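Type III effector XopAI (Xanthomonas citri, PDB 6K93) is a bacterial type III effector with a mono-ADP-ribosyltransferase fold, linked to invasion of host cells, that probably binds arginine-containing peptides. Local coordinates at residues E213-G218 and S268-R273; V220-D225 and V262-N267; I240-R245 and G291-V296; F246-E251 and E283-F288. All coordinates share one frame; numbering follows the deposited sequence.

In the fold
All four contacts belong to the two-sheet core of the ADP-ribosyltransferase fold. Contact 2 and contact 3 involve the outermost strands, 218-224 and 240-242, of the five-stranded mixed sheet; contact 4 pairs two strands of the three-stranded sheet, and contact 1 carries strand 272-273 on to it. The centre of contact 4 is about 10 Å from those of contacts 1 and 2 and about 15 Å from that of contact 3. Arg-273 NE meets Glu-251 OE2 at 2.7 Å between contacts 1 and 4, while Thr-222 OG1 reaches Ala-248 O at 2.7 Å between contacts 2 and 4. In relatives with this fold, the cleft between the sheets takes NAD.

Contact 1. Residues E213-G218 and S268-R273; sequences EYSYQG and STTGKR
With chi1 at 175°, Ser-268 swings OG away from its own backbone N and within reach of Tyr-216 O, which it meets a little out of the carbonyl plane, donating a 2.7 Å hydrogen bond. Lys-272 gets to Ser-215 by bending twice, at chi2 and chi4, so that NZ curls back and donates to Ser-215 OG at 2.9 Å while also holding Thr-270 O. Ser-215 OG has a further partner in Glu-212. The backbones add a bond from Arg-273 N to Tyr-214 O, another from Tyr-216 N to Gly-271 O at 2.8 Å, and a reciprocal pair between Gly-218 and Ser-268. Gln-217 lays its amide plane almost through Thr-269 O, which NE2 meets at 3.1 Å.

Farther out, Arg-273 runs its CG past Tyr-216 CB at 3.8 Å. Tyr-216 CD1 then sits over the rim of one guanidinium face, with ring and guanidinium planes 54° apart. A water in the guanidinium plane joins NH1 to Glu-213 O and Ser-215 O. The two loops are thus joined mainly by backbone carbonyls meeting N-H and hydroxyl donors, with the Lys-272 ammonium tying Ser-215 OG to Thr-270 O; the Arg-273 charge is probably offset by the Glu-251 carboxylate, its salt-bridge partner.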
loop_
_atom_site.group_PDB
_atom_site.type_symbol
_atom_site.label_atom_id
_atom_site.label_comp_id
_atom_site.label_asym_id
_atom_site.label_seq_id
_atom_site.Cartn_x
_atom_site.Cartn_y
_atom_site.Cartn_z
ATOM N N GLU A 213 0.235 -17.939 4.640
ATOM C CA GLU A 213 1.351 -17.967 5.580
ATOM C C GLU A 213 2.019 -16.605 5.744
ATOM O O GLU A 213 2.781 -16.424 6.696
ATOM C CB GLU A 213 2.371 -19.029 5.156
ATOM C CG GLU A 213 2.853 -18.895 3.725
ATOM C CD GLU A 213 2.162 -19.853 2.766
ATOM O OE1 GLU A 213 0.919 -20.009 2.832
ATOM O OE2 GLU A 213 2.871 -20.446 1.927
ATOM N N TYR A 214 1.750 -15.645 4.848
ATOM C CA TYR A 214 2.248 -14.291 4.998
ATOM C C TYR A 214 1.368 -13.429 5.893
ATOM O O TYR A 214 1.778 -12.321 6.242
ATOM C CB TYR A 214 2.403 -13.615 3.614
ATOM C CG TYR A 214 3.623 -14.135 2.898
ATOM C CD1 TYR A 214 3.591 -15.363 2.241
ATOM C CD2 TYR A 214 4.822 -13.431 2.911
ATOM C CE1 TYR A 214 4.718 -15.865 1.604
ATOM C CE2 TYR A 214 5.944 -13.933 2.286
ATOM C CZ TYR A 214 5.889 -15.138 1.636
ATOM O OH TYR A 214 7.024 -15.624 1.020
ATOM N N SER A 215 0.203 -13.916 6.310
ATOM C CA SER A 215 -0.622 -13.167 7.254
ATOM C C SER A 215 0.015 -13.177 8.630
ATOM O O SER A 215 0.552 -14.196 9.075
ATOM C CB SER A 215 -2.022 -13.776 7.349
ATOM O OG SER A 215 -2.742 -13.597 6.158
ATOM N N TYR A 216 -0.092 -12.053 9.318
ATOM C CA TYR A 216 0.382 -11.917 10.686
ATOM C C TYR A 216 -0.804 -11.911 11.635
ATOM O O TYR A 216 -1.736 -11.114 11.463
ATOM C CB TYR A 216 1.179 -10.628 10.870
ATOM C CG TYR A 216 1.786 -10.569 12.250
ATOM C CD1 TYR A 216 2.766 -11.468 12.631
ATOM C CD2 TYR A 216 1.352 -9.637 13.175
ATOM C CE1 TYR A 216 3.307 -11.419 13.882
ATOM C CE2 TYR A 216 1.891 -9.583 14.443
ATOM C CZ TYR A 216 2.870 -10.482 14.783
ATOM O OH TYR A 216 3.396 -10.458 16.053
ATOM N N GLN A 217 -0.771 -12.796 12.634
ATOM C CA GLN A 217 -1.761 -12.823 13.692
ATOM C C GLN A 217 -1.090 -12.302 14.953
ATOM O O GLN A 217 -0.244 -12.978 15.546
ATOM C CB GLN A 217 -2.316 -14.221 13.912
ATOM C CG GLN A 217 -3.162 -14.683 12.764
ATOM C CD GLN A 217 -2.337 -15.414 11.748
ATOM O OE1 GLN A 217 -1.456 -16.198 12.097
ATOM N NE2 GLN A 217 -2.601 -15.153 10.478
ATOM N N GLY A 218 -1.469 -11.110 15.365
ATOM C CA GLY A 218 -0.856 -10.478 16.517
ATOM C C GLY A 218 -1.141 -8.998 16.474
ATOM O O GLY A 218 -1.784 -8.499 15.556
ATOM N N SER A 268 -4.045 -7.751 14.122
ATOM C CA SER A 268 -4.061 -8.236 12.754
ATOM C C SER A 268 -4.509 -9.683 12.712
ATOM O O SER A 268 -4.141 -10.484 13.579
ATOM C CB SER A 268 -2.665 -8.121 12.144
ATOM O OG SER A 268 -2.605 -8.679 10.859
ATOM N N THR A 269 -5.331 -9.996 11.721
ATOM C CA THR A 269 -5.642 -11.373 11.368
ATOM C C THR A 269 -5.098 -11.774 10.012
ATOM O O THR A 269 -4.616 -12.913 9.862
ATOM C CB THR A 269 -7.157 -11.603 11.376
ATOM O OG1 THR A 269 -7.820 -10.629 10.575
ATOM C CG2 THR A 269 -7.647 -11.520 12.763
ATOM N N THR A 270 -5.216 -10.877 9.016
ATOM C CA THR A 270 -4.714 -11.142 7.676
ATOM C C THR A 270 -3.781 -10.056 7.166
ATOM O O THR A 270 -3.419 -10.076 5.983
ATOM C CB THR A 270 -5.866 -11.319 6.683
ATOM O OG1 THR A 270 -6.530 -10.073 6.482
ATOM C CG2 THR A 270 -6.847 -12.367 7.163
ATOM N N GLY A 271 -3.406 -9.079 7.996
ATOM C CA GLY A 271 -2.410 -8.114 7.583
ATOM C C GLY A 271 -1.171 -8.855 7.121
ATOM O O GLY A 271 -0.734 -9.812 7.761
ATOM N N LYS A 272 -0.548 -8.407 6.040
ATOM C CA LYS A 272 0.479 -9.212 5.402
ATOM C C LYS A 272 1.866 -8.714 5.766
ATOM O O LYS A 272 2.145 -7.506 5.748
ATOM C CB LYS A 272 0.313 -9.191 3.876
ATOM C CG LYS A 272 -0.907 -9.960 3.389
ATOM C CD LYS A 272 -0.735 -11.425 3.611
ATOM C CE LYS A 272 -1.842 -12.249 2.988
ATOM N NZ LYS A 272 -3.120 -12.111 3.734
ATOM N N ARG A 273 2.739 -9.666 6.077
ATOM C CA ARG A 273 4.139 -9.403 6.377
ATOM C C ARG A 273 4.890 -9.169 5.086
ATOM O O ARG A 273 4.909 -10.049 4.218
ATOM C CB ARG A 273 4.736 -10.595 7.113
ATOM C CG ARG A 273 3.910 -11.028 8.302
ATOM C CD ARG A 273 4.424 -12.342 8.863
ATOM N NE ARG A 273 5.535 -12.066 9.746
ATOM C CZ ARG A 273 6.142 -13.003 10.473
ATOM N NH1 ARG A 273 5.736 -14.270 10.412
ATOM N NH2 ARG A 273 7.146 -12.688 11.281
HETATM O O HOH W 1 3.085 -15.399 9.166
#

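Contact 2. Residues V220-D225 and V262-N267; sequences VFTGED and VEWESN
Thr-222 presses CG2 against Trp-264 CE3 at 3.6 Å, coming in obliquely to the indole. Glu-224 follows from the same side of the sheet: its CB meets the rim of the six-membered ring at CZ3, 3.8 Å away and near the ring plane, and its carboxylate is turned 35° from that plane. Over one indole face lies Val-262 CG1. On the other side of the sheet, Phe-221 and Glu-265 run side by side, with Phe-221 CE1 4.0 Å from Glu-265 CG.

With chi1 at -54°, Thr-222 gives its methyl to the indole and turns OG1 to a water at 2.8 Å, which also bridges Val-220 O and Ser-266 OG. The same OG1 bonds to Ala-248 O, and Ser-266 OG to Gln-312 of strand 308-315.

Six backbone hydrogen bonds set this register, from Val-220 N to Ser-266 O at 2.7 Å through to the Glu-224 and Val-262 pair. Farther out, Arg-245 forms a salt bridge with Glu-224 OE2 and Lys-309 with Glu-265 OE1, while Phe-247 and Tyr-235 each meet the Trp-264 ring edge-to-face. Phe-221 also has a backbone bond to Ser-250 of the second sheet. This regular antiparallel ladder pairs outermost strand 218-224 with 262-268 in the mixed sheet of the ADP-ribosyltransferase fold.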
loop_
_atom_site.group_PDB
_atom_site.type_symbol
_atom_site.label_atom_id
_atom_site.label_comp_id
_atom_site.label_asym_id
_atom_site.label_seq_id
_atom_site.Cartn_x
_atom_site.Cartn_y
_atom_site.Cartn_z
ATOM N N VAL A 220 -0.062 -5.218 16.004
ATOM C CA VAL A 220 0.936 -4.489 15.232
ATOM C C VAL A 220 0.840 -3.001 15.573
ATOM O O VAL A 220 -0.216 -2.500 15.964
ATOM C CB VAL A 220 0.826 -4.734 13.706
ATOM C CG1 VAL A 220 1.108 -6.202 13.382
ATOM C CG2 VAL A 220 -0.552 -4.328 13.161
ATOM N N PHE A 221 1.966 -2.301 15.425
ATOM C CA PHE A 221 2.161 -0.983 16.003
ATOM C C PHE A 221 2.419 0.042 14.911
ATOM O O PHE A 221 3.188 -0.210 13.979
ATOM C CB PHE A 221 3.333 -1.046 17.009
ATOM C CG PHE A 221 3.142 -2.093 18.065
ATOM C CD1 PHE A 221 2.379 -1.828 19.166
ATOM C CD2 PHE A 221 3.677 -3.358 17.886
ATOM C CE1 PHE A 221 2.164 -2.832 20.114
ATOM C CE2 PHE A 221 3.471 -4.352 18.839
ATOM C CZ PHE A 221 2.708 -4.069 19.917
ATOM N N THR A 222 1.784 1.199 15.064
ATOM C CA THR A 222 1.908 2.299 14.130
ATOM C C THR A 222 2.000 3.615 14.882
ATOM O O THR A 222 1.356 3.812 15.911
ATOM C CB THR A 222 0.672 2.362 13.206
ATOM O OG1 THR A 222 0.463 1.107 12.580
ATOM C CG2 THR A 222 0.810 3.460 12.135
ATOM N N GLY A 223 2.770 4.535 14.321
ATOM C CA GLY A 223 2.764 5.913 14.769
ATOM C C GLY A 223 2.767 6.836 13.569
ATOM O O GLY A 223 3.560 6.609 12.652
ATOM N N GLU A 224 1.936 7.890 13.594
ATOM C CA GLU A 224 1.885 8.872 12.516
ATOM C C GLU A 224 1.646 10.240 13.123
ATOM O O GLU A 224 1.073 10.350 14.203
ATOM C CB GLU A 224 0.770 8.551 11.504
ATOM C CG GLU A 224 0.925 7.266 10.734
ATOM C CD GLU A 224 -0.055 7.135 9.631
ATOM O OE1 GLU A 224 -0.347 8.159 8.964
ATOM O OE2 GLU A 224 -0.513 6.001 9.351
ATOM N N ASP A 225 2.045 11.278 12.411
ATOM C CA ASP A 225 1.799 12.635 12.912
ATOM C C ASP A 225 0.561 13.212 12.225
ATOM O O ASP A 225 0.634 14.084 11.361
ATOM C CB ASP A 225 2.994 13.546 12.704
ATOM C CG ASP A 225 4.062 13.375 13.750
ATOM O OD1 ASP A 225 3.768 13.077 14.974
ATOM O OD2 ASP A 225 5.209 13.564 13.375
ATOM N N VAL A 262 -0.031 10.403 17.016
ATOM C CA VAL A 262 -1.066 9.385 17.015
ATOM C C VAL A 262 -0.373 8.031 16.989
ATOM O O VAL A 262 0.537 7.808 16.185
ATOM C CB VAL A 262 -2.003 9.509 15.808
ATOM C CG1 VAL A 262 -3.097 8.454 15.879
ATOM C CG2 VAL A 262 -2.639 10.889 15.777
ATOM N N GLU A 263 -0.780 7.148 17.870
ATOM C CA GLU A 263 -0.288 5.778 17.872
ATOM C C GLU A 263 -1.458 4.832 17.712
ATOM O O GLU A 263 -2.581 5.144 18.109
ATOM C CB GLU A 263 0.455 5.416 19.150
ATOM C CG GLU A 263 1.772 6.141 19.279
ATOM C CD GLU A 263 2.461 5.914 20.618
ATOM O OE1 GLU A 263 1.896 5.234 21.514
ATOM O OE2 GLU A 263 3.597 6.414 20.770
ATOM N N TRP A 264 -1.184 3.654 17.154
ATOM C CA TRP A 264 -2.175 2.604 17.093
ATOM C C TRP A 264 -1.601 1.294 17.613
ATOM O O TRP A 264 -0.434 0.984 17.387
ATOM C CB TRP A 264 -2.639 2.290 15.681
ATOM C CG TRP A 264 -3.397 3.241 14.846
ATOM C CD1 TRP A 264 -4.674 3.058 14.431
ATOM C CD2 TRP A 264 -2.915 4.420 14.172
ATOM N NE1 TRP A 264 -5.046 4.062 13.566
ATOM C CE2 TRP A 264 -3.988 4.912 13.395
ATOM C CE3 TRP A 264 -1.701 5.110 14.155
ATOM C CZ2 TRP A 264 -3.882 6.064 12.606
ATOM C CZ3 TRP A 264 -1.603 6.269 13.390
ATOM C CH2 TRP A 264 -2.680 6.726 12.621
ATOM N N GLU A 265 -2.463 0.500 18.236
ATOM C CA GLU A 265 -2.240 -0.919 18.467
ATOM C C GLU A 265 -3.353 -1.638 17.738
ATOM O O GLU A 265 -4.514 -1.499 18.124
ATOM C CB GLU A 265 -2.264 -1.289 19.950
ATOM C CG GLU A 265 -1.123 -0.727 20.745
ATOM C CD GLU A 265 -0.995 -1.368 22.165
ATOM O OE1 GLU A 265 -0.358 -0.739 22.978
ATOM O OE2 GLU A 265 -1.561 -2.439 22.364
ATOM N N SER A 266 -3.030 -2.334 16.656
ATOM C CA SER A 266 -4.029 -2.989 15.818
ATOM C C SER A 266 -3.847 -4.499 15.838
ATOM O O SER A 266 -2.755 -5.016 15.550
ATOM C CB SER A 266 -3.957 -2.523 14.366
ATOM O OG SER A 266 -3.978 -1.105 14.233
ATOM N N ASN A 267 -4.926 -5.209 16.141
ATOM C CA ASN A 267 -4.876 -6.660 16.089
ATOM C C ASN A 267 -5.064 -7.109 14.659
ATOM O O ASN A 267 -6.106 -6.862 14.059
ATOM C CB ASN A 267 -5.935 -7.266 17.002
ATOM C CG ASN A 267 -5.615 -7.043 18.449
ATOM O OD1 ASN A 267 -4.578 -7.485 18.937
ATOM N ND2 ASN A 267 -6.476 -6.314 19.134
HETATM O O HOH W 2 -1.271 -0.595 14.037
#

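Contact 3. Residues I240-R245 and G291-V296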
loop_
_atom_site.group_PDB
_atom_site.type_symbol
_atom_site.label_atom_id
_atom_site.label_comp_id
_atom_site.label_asym_id
_atom_site.label_seq_id
_atom_site.Cartn_x
_atom_site.Cartn_y
_atom_site.Cartn_z
ATOM N N ILE A 240 -16.857 0.705 13.589
ATOM C CA ILE A 240 -16.009 0.051 12.598
ATOM C C ILE A 240 -15.476 1.108 11.643
ATOM O O ILE A 240 -16.246 1.888 11.054
ATOM C CB ILE A 240 -16.784 -1.035 11.822
ATOM C CG1 ILE A 240 -17.242 -2.111 12.798
ATOM C CG2 ILE A 240 -15.903 -1.605 10.710
ATOM C CD1 ILE A 240 -18.236 -3.078 12.208
ATOM N N THR A 241 -14.157 1.130 11.480
ATOM C CA THR A 241 -13.485 1.940 10.481
ATOM C C THR A 241 -13.223 1.076 9.263
ATOM O O THR A 241 -12.553 0.044 9.359
ATOM C CB THR A 241 -12.170 2.490 11.038
ATOM O OG1 THR A 241 -12.442 3.445 12.059
ATOM C CG2 THR A 241 -11.305 3.111 9.919
ATOM N N THR A 242 -13.747 1.501 8.116
ATOM C CA THR A 242 -13.347 0.938 6.832
ATOM C C THR A 242 -12.238 1.839 6.307
ATOM O O THR A 242 -12.490 2.955 5.863
ATOM C CB THR A 242 -14.523 0.857 5.868
ATOM O OG1 THR A 242 -15.520 -0.037 6.391
ATOM C CG2 THR A 242 -14.051 0.321 4.521
ATOM N N ASP A 243 -11.003 1.383 6.435
ATOM C CA ASP A 243 -9.835 2.195 6.135
ATOM C C ASP A 243 -9.675 2.320 4.625
ATOM O O ASP A 243 -9.704 1.316 3.905
ATOM C CB ASP A 243 -8.592 1.558 6.769
ATOM C CG ASP A 243 -7.440 2.549 6.939
ATOM O OD1 ASP A 243 -7.448 3.616 6.293
ATOM O OD2 ASP A 243 -6.558 2.247 7.751
ATOM N N ARG A 244 -9.578 3.549 4.139
ATOM C CA ARG A 244 -9.332 3.783 2.720
ATOM C C ARG A 244 -7.858 3.981 2.410
ATOM O O ARG A 244 -7.501 4.170 1.238
ATOM C CB ARG A 244 -10.175 4.970 2.231
ATOM C CG ARG A 244 -11.664 4.715 2.484
ATOM C CD ARG A 244 -12.610 5.753 1.904
ATOM N NE ARG A 244 -12.331 6.079 0.522
ATOM C CZ ARG A 244 -13.259 6.423 -0.370
ATOM N NH1 ARG A 244 -14.545 6.456 -0.025
ATOM N NH2 ARG A 244 -12.896 6.722 -1.611
ATOM N N ARG A 245 -7.008 3.946 3.432
ATOM C CA ARG A 245 -5.570 4.083 3.274
ATOM C C ARG A 245 -4.885 2.732 3.163
ATOM O O ARG A 245 -5.413 1.697 3.591
ATOM C CB ARG A 245 -4.963 4.872 4.455
ATOM C CG ARG A 245 -5.611 6.240 4.607
ATOM C CD ARG A 245 -4.626 7.310 5.244
ATOM N NE ARG A 245 -4.069 6.772 6.393
ATOM C CZ ARG A 245 -2.830 6.868 6.908
ATOM N NH1 ARG A 245 -1.807 7.615 6.435
ATOM N NH2 ARG A 245 -2.601 6.184 7.983
ATOM N N GLY A 291 -9.840 -0.817 2.218
ATOM C CA GLY A 291 -10.910 -1.766 2.353
ATOM C C GLY A 291 -10.849 -2.607 3.608
ATOM O O GLY A 291 -11.853 -3.245 3.959
ATOM N N THR A 292 -9.705 -2.629 4.286
ATOM C CA THR A 292 -9.590 -3.319 5.558
ATOM C C THR A 292 -10.547 -2.693 6.560
ATOM O O THR A 292 -10.720 -1.468 6.599
ATOM C CB THR A 292 -8.149 -3.235 6.056
ATOM O OG1 THR A 292 -7.282 -3.892 5.120
ATOM C CG2 THR A 292 -8.008 -3.928 7.403
ATOM N N ARG A 293 -11.189 -3.549 7.349
ATOM C CA ARG A 293 -12.140 -3.132 8.367
ATOM C C ARG A 293 -11.563 -3.380 9.747
ATOM O O ARG A 293 -11.024 -4.461 10.024
ATOM C CB ARG A 293 -13.473 -3.884 8.204
ATOM C CG ARG A 293 -14.210 -3.441 6.962
ATOM C CD ARG A 293 -15.098 -4.514 6.385
ATOM N NE ARG A 293 -16.002 -5.099 7.372
ATOM C CZ ARG A 293 -17.082 -4.504 7.878
ATOM N NH1 ARG A 293 -17.423 -3.266 7.507
ATOM N NH2 ARG A 293 -17.817 -5.155 8.755
ATOM N N PHE A 294 -11.675 -2.379 10.610
ATOM C CA PHE A 294 -11.203 -2.488 11.986
ATOM C C PHE A 294 -12.317 -2.118 12.946
ATOM O O PHE A 294 -12.914 -1.043 12.821
ATOM C CB PHE A 294 -10.012 -1.549 12.262
ATOM C CG PHE A 294 -8.757 -1.872 11.501
ATOM C CD1 PHE A 294 -7.884 -2.848 11.942
ATOM C CD2 PHE A 294 -8.413 -1.118 10.392
ATOM C CE1 PHE A 294 -6.705 -3.095 11.256
ATOM C CE2 PHE A 294 -7.248 -1.367 9.696
ATOM C CZ PHE A 294 -6.401 -2.359 10.147
ATOM N N GLN A 295 -12.560 -2.975 13.933
ATOM C CA GLN A 295 -13.381 -2.600 15.072
ATOM C C GLN A 295 -12.536 -1.755 16.024
ATOM O O GLN A 295 -11.547 -2.242 16.588
ATOM C CB GLN A 295 -13.893 -3.848 15.784
ATOM C CG GLN A 295 -14.646 -3.553 17.050
ATOM C CD GLN A 295 -15.988 -2.898 16.767
ATOM O OE1 GLN A 295 -16.765 -3.379 15.935
ATOM N NE2 GLN A 295 -16.252 -1.778 17.437
ATOM N N VAL A 296 -12.906 -0.491 16.205
ATOM C CA VAL A 296 -12.175 0.382 17.121
ATOM C C VAL A 296 -12.708 0.155 18.525
ATOM O O VAL A 296 -13.886 0.401 18.793
ATOM C CB VAL A 296 -12.286 1.858 16.722
ATOM C CG1 VAL A 296 -11.533 2.730 17.719
ATOM C CG2 VAL A 296 -11.703 2.063 15.338
HETATM O O HOH W 3 -16.975 -1.726 4.881
#
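Gly-291 N donates to Asp-243 O at 2.7 Å, with the N-H nearly straight at 164°. Next to it, Asp-243 N donates a 2.9 Å bond to Thr-292 O, so Asp-243 is gripped through both its amide and its carbonyl. Its side chain closes an Asx turn as well: Arg-245 N reaches OD1 at 2.9 Å, from well above the carboxylate plane. OD2, on the other branch, lies 4.2 Å from Phe-294 CE2, and the carboxylate and ring planes stand 61° apart.

Gly-291 has a positive phi of 100°, a backbone shape that suits glycine. Beyond it the strands settle into a regular ladder, with Thr-241 and Phe-294 exchanging both backbone bonds.

On the face bearing Ile-240, Thr-242 and Arg-293, Ile-240 CG2 lies over the rim of one guanidinium face, 3.9 Å from Arg-293 NH1. Water bridges this NH1 to Thr-242 OG1. Ile-240 CG1 comes within 3.4 Å of Gln-295 OE1, the two side chains crossing at about a right angle. On the opposite face, Thr-241 OG1 touches Val-296 CG2 at 3.6 Å and bonds to Arg-234 O.

Strand 240-242 is an outer edge of the five-stranded sheet; 293-301 lies between it and 308-315, helix 228-234 contributes Arg-234, and Phe-294 turns edge-to-face to Phe-288 of strand 285-288.

Contact 4. Residues F246-E251 and E283-F288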
loop_
_atom_site.group_PDB
_atom_site.type_symbol
_atom_site.label_atom_id
_atom_site.label_comp_id
_atom_site.label_asym_id
_atom_site.label_seq_id
_atom_site.Cartn_x
_atom_site.Cartn_y
_atom_site.Cartn_z
ATOM N N PHE A 246 -3.683 2.761 2.583
ATOM C CA PHE A 246 -2.670 1.736 2.811
ATOM C C PHE A 246 -2.110 1.979 4.203
ATOM O O PHE A 246 -1.340 2.914 4.430
ATOM C CB PHE A 246 -1.581 1.787 1.753
ATOM C CG PHE A 246 -2.079 1.401 0.405
ATOM C CD1 PHE A 246 -2.675 2.335 -0.395
ATOM C CD2 PHE A 246 -1.977 0.093 -0.049
ATOM C CE1 PHE A 246 -3.175 1.990 -1.641
ATOM C CE2 PHE A 246 -2.482 -0.250 -1.269
ATOM C CZ PHE A 246 -3.077 0.706 -2.067
ATOM N N PHE A 247 -2.508 1.149 5.152
ATOM C CA PHE A 247 -2.176 1.357 6.554
ATOM C C PHE A 247 -1.021 0.446 6.947
ATOM O O PHE A 247 -1.124 -0.786 6.853
ATOM C CB PHE A 247 -3.378 1.050 7.435
ATOM C CG PHE A 247 -3.144 1.297 8.903
ATOM C CD1 PHE A 247 -2.846 2.577 9.373
ATOM C CD2 PHE A 247 -3.248 0.255 9.805
ATOM C CE1 PHE A 247 -2.653 2.789 10.738
ATOM C CE2 PHE A 247 -3.049 0.478 11.155
ATOM C CZ PHE A 247 -2.758 1.734 11.619
ATOM N N ALA A 248 0.096 1.046 7.310
ATOM C CA ALA A 248 1.292 0.301 7.662
ATOM C C ALA A 248 1.487 0.227 9.165
ATOM O O ALA A 248 1.128 1.132 9.924
ATOM C CB ALA A 248 2.533 0.924 7.032
ATOM N N ALA A 249 2.070 -0.882 9.585
ATOM C CA ALA A 249 2.376 -1.135 10.980
ATOM C C ALA A 249 3.635 -1.976 11.072
ATOM O O ALA A 249 4.160 -2.447 10.082
ATOM C CB ALA A 249 1.198 -1.832 11.669
ATOM N N SER A 250 4.120 -2.164 12.291
ATOM C CA SER A 250 5.304 -2.964 12.567
ATOM C C SER A 250 4.949 -4.086 13.542
ATOM O O SER A 250 4.179 -3.884 14.483
ATOM C CB SER A 250 6.406 -2.072 13.124
ATOM O OG SER A 250 7.527 -2.812 13.545
ATOM N N GLU A 251 5.523 -5.274 13.288
ATOM C CA GLU A 251 5.361 -6.390 14.215
ATOM C C GLU A 251 6.032 -6.091 15.544
ATOM O O GLU A 251 5.638 -6.633 16.583
ATOM C CB GLU A 251 5.954 -7.649 13.625
ATOM C CG GLU A 251 5.296 -8.110 12.360
ATOM C CD GLU A 251 5.998 -9.312 11.735
ATOM O OE1 GLU A 251 6.686 -10.030 12.460
ATOM O OE2 GLU A 251 5.830 -9.498 10.528
ATOM N N GLU A 283 13.421 -4.176 8.970
ATOM C CA GLU A 283 12.081 -3.864 9.432
ATOM C C GLU A 283 11.214 -5.129 9.383
ATOM O O GLU A 283 11.539 -6.123 8.722
ATOM C CB GLU A 283 11.434 -2.751 8.581
ATOM C CG GLU A 283 12.100 -1.352 8.687
ATOM C CD GLU A 283 11.306 -0.215 8.019
ATOM O OE1 GLU A 283 10.255 -0.462 7.376
ATOM O OE2 GLU A 283 11.747 0.954 8.127
ATOM N N GLN A 284 10.094 -5.075 10.107
ATOM C CA GLN A 284 9.074 -6.136 10.141
ATOM C C GLN A 284 7.707 -5.484 9.888
ATOM O O GLN A 284 6.822 -5.427 10.751
ATOM C CB GLN A 284 9.102 -6.910 11.473
ATOM C CG GLN A 284 10.376 -7.746 11.607
ATOM C CD GLN A 284 10.449 -8.502 12.926
ATOM O OE1 GLN A 284 11.396 -8.336 13.673
ATOM N NE2 GLN A 284 9.461 -9.351 13.191
ATOM N N GLU A 285 7.534 -4.978 8.658
ATOM C CA GLU A 285 6.346 -4.230 8.285
ATOM C C GLU A 285 5.199 -5.160 7.951
ATOM O O GLU A 285 5.379 -6.187 7.296
ATOM C CB GLU A 285 6.650 -3.310 7.106
ATOM C CG GLU A 285 5.477 -2.464 6.688
ATOM C CD GLU A 285 5.852 -1.379 5.680
ATOM O OE1 GLU A 285 6.987 -1.372 5.170
ATOM O OE2 GLU A 285 4.985 -0.533 5.414
ATOM N N VAL A 286 4.013 -4.762 8.392
ATOM C CA VAL A 286 2.741 -5.390 8.051
ATOM C C VAL A 286 1.896 -4.321 7.372
ATOM O O VAL A 286 1.816 -3.199 7.869
ATOM C CB VAL A 286 2.010 -5.940 9.291
ATOM C CG1 VAL A 286 0.615 -6.388 8.990
ATOM C CG2 VAL A 286 2.845 -7.096 9.890
ATOM N N LEU A 287 1.304 -4.645 6.225
ATOM C CA LEU A 287 0.607 -3.660 5.407
ATOM C C LEU A 287 -0.813 -4.125 5.168
ATOM O O LEU A 287 -1.035 -5.274 4.765
ATOM C CB LEU A 287 1.342 -3.438 4.096
ATOM C CG LEU A 287 0.762 -2.319 3.254
ATOM C CD1 LEU A 287 0.828 -0.980 3.941
ATOM C CD2 LEU A 287 1.474 -2.260 1.922
ATOM N N PHE A 288 -1.759 -3.243 5.444
ATOM C CA PHE A 288 -3.175 -3.498 5.177
ATOM C C PHE A 288 -3.646 -2.686 3.978
ATOM O O PHE A 288 -3.298 -1.499 3.867
ATOM C CB PHE A 288 -4.056 -3.127 6.380
ATOM C CG PHE A 288 -3.704 -3.802 7.687
ATOM C CD1 PHE A 288 -2.805 -3.215 8.541
ATOM C CD2 PHE A 288 -4.358 -4.955 8.076
ATOM C CE1 PHE A 288 -2.525 -3.789 9.773
ATOM C CE2 PHE A 288 -4.070 -5.527 9.299
ATOM C CZ PHE A 288 -3.168 -4.941 10.133
HETATM O O HOH W 4 9.749 -2.923 12.029
HETATM O O HOH W 5 7.014 -8.238 8.235
#
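Phe-247 and Phe-288 lie side by side and point the same way off the sheet, with Phe-288 CD1 at the rim of the Phe-247 ring, 3.7 Å from CD2. Phe-288 has chi1 at -56°, which brings CD1 within 3.4 Å of Phe-247 O; that oxygen lies in the plane of the Phe-288 ring, at its edge, and also accepts Phe-288 N.

At the far end Glu-251 and Gln-284 cross at about a right angle, carboxylate and amide planes 86° apart. Gln-284 NE2 donates within its own amide plane to Glu-251 OE1 at 2.9 Å, meeting it from above the carboxylate. Glu-251 CG rests against Val-286 CG2 at 3.6 Å on the way. OE2 of Glu-251, the partner of Arg-273, takes a water shared with Glu-285 O, so both carboxylate oxygens are occupied.

On the other face, Leu-287 bends CD1 across to Phe-247 O at 3.5 Å and to Ala-248 CB. Glu-285, extended, slides OE2 alongside Ala-248 CB at 3.3 Å, and Trp-174 NE1 satisfies that oxygen. Between the ends Ala-249 and Val-286 exchange backbone bonds, and Glu-251 N adds one more to Gln-284 O.

Strand 285-288 is the middle of its three-stranded sheet, with 272-273 on its other side. Phe-246 and Leu-287 pack on helix 194-209, whereas Phe-247, Ala-249, Val-286 and Phe-288 face strands 218-224 and 262-268 of the other sheet.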